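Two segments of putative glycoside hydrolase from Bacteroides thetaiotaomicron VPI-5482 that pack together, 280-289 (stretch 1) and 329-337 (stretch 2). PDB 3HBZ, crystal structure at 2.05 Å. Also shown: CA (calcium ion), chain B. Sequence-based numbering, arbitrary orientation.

Stretch 1, residues 280-289: EWTYFKLPFH
Stretch 2, residues 329-337: LLIDEVELI

Two extended segments of one chain pack by apolar and van der Waals contact, led by the side chains of stretch 1, with no hydrogen bond between them and 363 Å² buried, both sides summed. The strand through Trp281 and Phe284 crosses the strand of stretch 2 that leads up to the corner at Glu333 at a signed angle of -65°, with axes 8.7 Å apart at closest approach, too far for backbone pairing. Stretch 2 turns that corner at Glu333 (phi/psi 54/56), and the strand that follows it, running on past Ile337, carries the contact onward. In register, the CA atoms of Trp281 and Asp332 lie 8.6 Å apart, those of Phe284 and Val334 9.1 Å.

The chain turns a corner at Glu280, whose O accepts a hydrogen bond from Thr282 OG1 (2.7 Å; Thr282 chi1 m). Trp281 (-61/120; chi1 m, chi2 112°) leaves its backbone sideways, but its indole reaches across: CH2 lies 3.8 Å from Leu330 CB and 4.0 Å from Asp332 CB, while CZ3 lies 3.8 Å from Leu330 O. The indole thus covers backbone as well as side chains. Leu330 (chi m, t) and Asp332 (chi1 t) both point toward stretch 1. Asp332 binds calcium through OD1 (2.5 Å) and OD2 (2.6 Å), joined by water 1 and ligands elsewhere in the structure; its OD1 also accepts a hydrogen bond from Glu333 N (2.9 Å).

Phe284 (-125/147; chi1 p, chi2 90°) is buried, its ring touching residues before and after the corner: CE2 lies 4.3 Å from Ile331 CD1, and CZ 4.3 Å from Val334 CG2. Ile331 (chi m, m) points away at CB, yet its end returns to the contact; Val334 is t. These are loose apolar contacts.

Lys285 is extended, all four chi angles t. Phe288 (-74/128; chi1 m, chi2 80°) points toward stretch 2 and places CE1 3.8 Å from CD1 of Leu336 (chi t, p), an apolar contact that continues the packing along the second strand.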

# COMPACT_ATOMS: atom_id res chain seq x y z
N GLU A 280 -5.82 -25.92 -2.88
CA GLU A 280 -5.91 -25.84 -4.33
C GLU A 280 -6.24 -24.41 -4.70
O GLU A 280 -6.95 -23.72 -3.96
CB GLU A 280 -6.93 -26.86 -4.86
CG GLU A 280 -6.42 -28.31 -4.79
N TRP A 281 -5.70 -23.94 -5.82
CA TRP A 281 -5.96 -22.57 -6.29
C TRP A 281 -7.44 -22.47 -6.55
O TRP A 281 -7.98 -23.22 -7.36
CB TRP A 281 -5.20 -22.27 -7.59
CG TRP A 281 -3.70 -22.07 -7.38
CD1 TRP A 281 -2.69 -22.89 -7.80
CD2 TRP A 281 -3.08 -20.97 -6.74
NE1 TRP A 281 -1.47 -22.37 -7.45
CE2 TRP A 281 -1.68 -21.19 -6.79
CE3 TRP A 281 -3.55 -19.81 -6.12
CZ2 TRP A 281 -0.76 -20.31 -6.25
CZ3 TRP A 281 -2.63 -18.92 -5.57
CH2 TRP A 281 -1.25 -19.17 -5.64
N THR A 282 -8.09 -21.54 -5.85
CA THR A 282 -9.54 -21.46 -5.84
C THR A 282 -9.91 -20.09 -6.38
O THR A 282 -9.37 -19.09 -5.94
CB THR A 282 -10.03 -21.65 -4.37
OG1 THR A 282 -9.49 -22.88 -3.86
CG2 THR A 282 -11.54 -21.64 -4.27
N TYR A 283 -10.86 -20.07 -7.31
CA TYR A 283 -11.27 -18.87 -7.99
C TYR A 283 -12.22 -18.06 -7.13
O TYR A 283 -13.06 -18.64 -6.44
CB TYR A 283 -12.01 -19.24 -9.28
CG TYR A 283 -12.36 -18.09 -10.18
CD1 TYR A 283 -11.38 -17.25 -10.69
CD2 TYR A 283 -13.69 -17.86 -10.57
CE1 TYR A 283 -11.70 -16.19 -11.56
CE2 TYR A 283 -14.03 -16.82 -11.44
CZ TYR A 283 -13.03 -16.00 -11.94
OH TYR A 283 -13.35 -14.97 -12.79
N PHE A 284 -12.04 -16.73 -7.12
CA PHE A 284 -13.01 -15.85 -6.54
C PHE A 284 -13.42 -14.82 -7.57
O PHE A 284 -12.63 -14.43 -8.43
CB PHE A 284 -12.51 -15.19 -5.25
CG PHE A 284 -11.27 -14.37 -5.39
CD1 PHE A 284 -11.34 -13.02 -5.69
CD2 PHE A 284 -10.03 -14.92 -5.13
CE1 PHE A 284 -10.20 -12.25 -5.78
CE2 PHE A 284 -8.88 -14.15 -5.21
CZ PHE A 284 -8.96 -12.81 -5.52
N LYS A 285 -14.67 -14.40 -7.51
CA LYS A 285 -15.15 -13.35 -8.40
C LYS A 285 -16.16 -12.53 -7.66
O LYS A 285 -17.32 -12.88 -7.58
CB LYS A 285 -15.73 -13.95 -9.67
CG LYS A 285 -16.22 -12.92 -10.69
CD LYS A 285 -16.68 -13.62 -11.95
CE LYS A 285 -17.36 -12.66 -12.89
NZ LYS A 285 -17.80 -13.32 -14.16
N LEU A 286 -15.71 -11.40 -7.13
CA LEU A 286 -16.46 -10.65 -6.14
C LEU A 286 -17.14 -9.49 -6.80
O LEU A 286 -16.48 -8.61 -7.28
CB LEU A 286 -15.49 -10.14 -5.07
CG LEU A 286 -14.55 -11.21 -4.51
CD1 LEU A 286 -13.60 -10.52 -3.52
CD2 LEU A 286 -15.32 -12.41 -3.91
N PRO A 287 -18.49 -9.48 -6.81
CA PRO A 287 -19.14 -8.32 -7.37
C PRO A 287 -19.03 -7.08 -6.49
O PRO A 287 -19.12 -7.16 -5.25
CB PRO A 287 -20.60 -8.76 -7.51
CG PRO A 287 -20.78 -9.80 -6.45
CD PRO A 287 -19.44 -10.45 -6.24
N PHE A 288 -18.83 -5.93 -7.14
CA PHE A 288 -18.94 -4.66 -6.43
C PHE A 288 -20.42 -4.38 -6.18
O PHE A 288 -21.25 -4.50 -7.08
CB PHE A 288 -18.28 -3.53 -7.23
CG PHE A 288 -16.77 -3.45 -7.04
CD1 PHE A 288 -15.93 -4.31 -7.72
CD2 PHE A 288 -16.22 -2.50 -6.21
CE1 PHE A 288 -14.58 -4.23 -7.58
CE2 PHE A 288 -14.84 -2.42 -6.06
CZ PHE A 288 -14.04 -3.30 -6.75
N HIS A 289 -20.76 -4.11 -4.94
CA HIS A 289 -22.11 -3.71 -4.58
C HIS A 289 -22.16 -2.17 -4.53
O HIS A 289 -21.45 -1.61 -3.75
CB HIS A 289 -22.42 -4.18 -3.16
CG HIS A 289 -22.62 -5.65 -3.01
ND1 HIS A 289 -23.78 -6.19 -2.49
CD2 HIS A 289 -21.79 -6.69 -3.23
CE1 HIS A 289 -23.66 -7.51 -2.43
NE2 HIS A 289 -22.47 -7.84 -2.89
N LEU A 329 -2.01 -16.88 3.26
CA LEU A 329 -2.82 -16.59 2.12
C LEU A 329 -1.88 -16.40 0.93
O LEU A 329 -1.00 -15.54 0.99
CB LEU A 329 -3.67 -15.32 2.35
CG LEU A 329 -4.54 -14.85 1.17
CD1 LEU A 329 -5.68 -15.88 0.79
CD2 LEU A 329 -5.15 -13.51 1.44
N LEU A 330 -2.05 -17.23 -0.09
CA LEU A 330 -1.40 -17.06 -1.40
C LEU A 330 -2.38 -16.50 -2.41
O LEU A 330 -3.53 -16.92 -2.47
CB LEU A 330 -0.81 -18.41 -1.91
CG LEU A 330 0.12 -19.18 -1.02
CD1 LEU A 330 0.61 -20.49 -1.76
CD2 LEU A 330 1.33 -18.28 -0.46
N ILE A 331 -1.93 -15.51 -3.19
CA ILE A 331 -2.79 -14.84 -4.15
C ILE A 331 -2.11 -14.78 -5.48
O ILE A 331 -0.90 -14.52 -5.54
CB ILE A 331 -3.11 -13.39 -3.68
CG1 ILE A 331 -4.00 -13.36 -2.41
CG2 ILE A 331 -3.71 -12.57 -4.81
CD1 ILE A 331 -5.48 -13.77 -2.65
N ASP A 332 -2.84 -15.09 -6.56
CA ASP A 332 -2.29 -14.95 -7.89
C ASP A 332 -3.37 -14.65 -8.93
O ASP A 332 -4.56 -14.91 -8.71
CB ASP A 332 -1.50 -16.19 -8.29
CG ASP A 332 -0.33 -15.88 -9.26
OD1 ASP A 332 -0.16 -14.70 -9.61
OD2 ASP A 332 0.39 -16.82 -9.67
N GLU A 333 -2.92 -14.10 -10.07
CA GLU A 333 -3.78 -13.88 -11.26
C GLU A 333 -5.04 -13.08 -10.93
O GLU A 333 -6.17 -13.51 -11.21
CB GLU A 333 -4.16 -15.21 -11.91
CG GLU A 333 -2.98 -15.99 -12.46
CD GLU A 333 -3.37 -17.25 -13.25
OE1 GLU A 333 -4.58 -17.54 -13.40
OE2 GLU A 333 -2.45 -17.96 -13.73
N VAL A 334 -4.87 -11.89 -10.36
CA VAL A 334 -6.02 -11.12 -9.93
C VAL A 334 -6.31 -10.11 -11.02
O VAL A 334 -5.40 -9.60 -11.67
CB VAL A 334 -5.75 -10.37 -8.57
CG1 VAL A 334 -6.93 -9.52 -8.15
CG2 VAL A 334 -5.43 -11.38 -7.49
N GLU A 335 -7.59 -9.76 -11.15
CA GLU A 335 -8.00 -8.72 -12.06
C GLU A 335 -9.04 -7.80 -11.43
O GLU A 335 -10.03 -8.25 -10.87
CB GLU A 335 -8.57 -9.34 -13.36
CG GLU A 335 -8.76 -8.29 -14.38
CD GLU A 335 -9.15 -8.80 -15.76
OE1 GLU A 335 -9.37 -10.02 -15.93
OE2 GLU A 335 -9.23 -7.94 -16.66
N LEU A 336 -8.83 -6.50 -11.57
CA LEU A 336 -9.92 -5.53 -11.33
C LEU A 336 -10.70 -5.32 -12.64
O LEU A 336 -10.21 -4.68 -13.59
CB LEU A 336 -9.31 -4.21 -10.81
CG LEU A 336 -10.33 -3.12 -10.49
CD1 LEU A 336 -11.36 -3.60 -9.47
CD2 LEU A 336 -9.55 -1.83 -10.05
N ILE A 337 -11.90 -5.88 -12.71
CA ILE A 337 -12.73 -5.81 -13.92
C ILE A 337 -13.67 -4.61 -13.78
O ILE A 337 -14.29 -4.43 -12.73
CB ILE A 337 -13.56 -7.13 -14.12
CG1 ILE A 337 -12.60 -8.35 -14.20
CG2 ILE A 337 -14.48 -7.07 -15.40
CD1 ILE A 337 -13.28 -9.72 -13.96
CA CA B . 1.88 -15.09 -10.96
O HOH W 1 0.52 -15.05 -12.90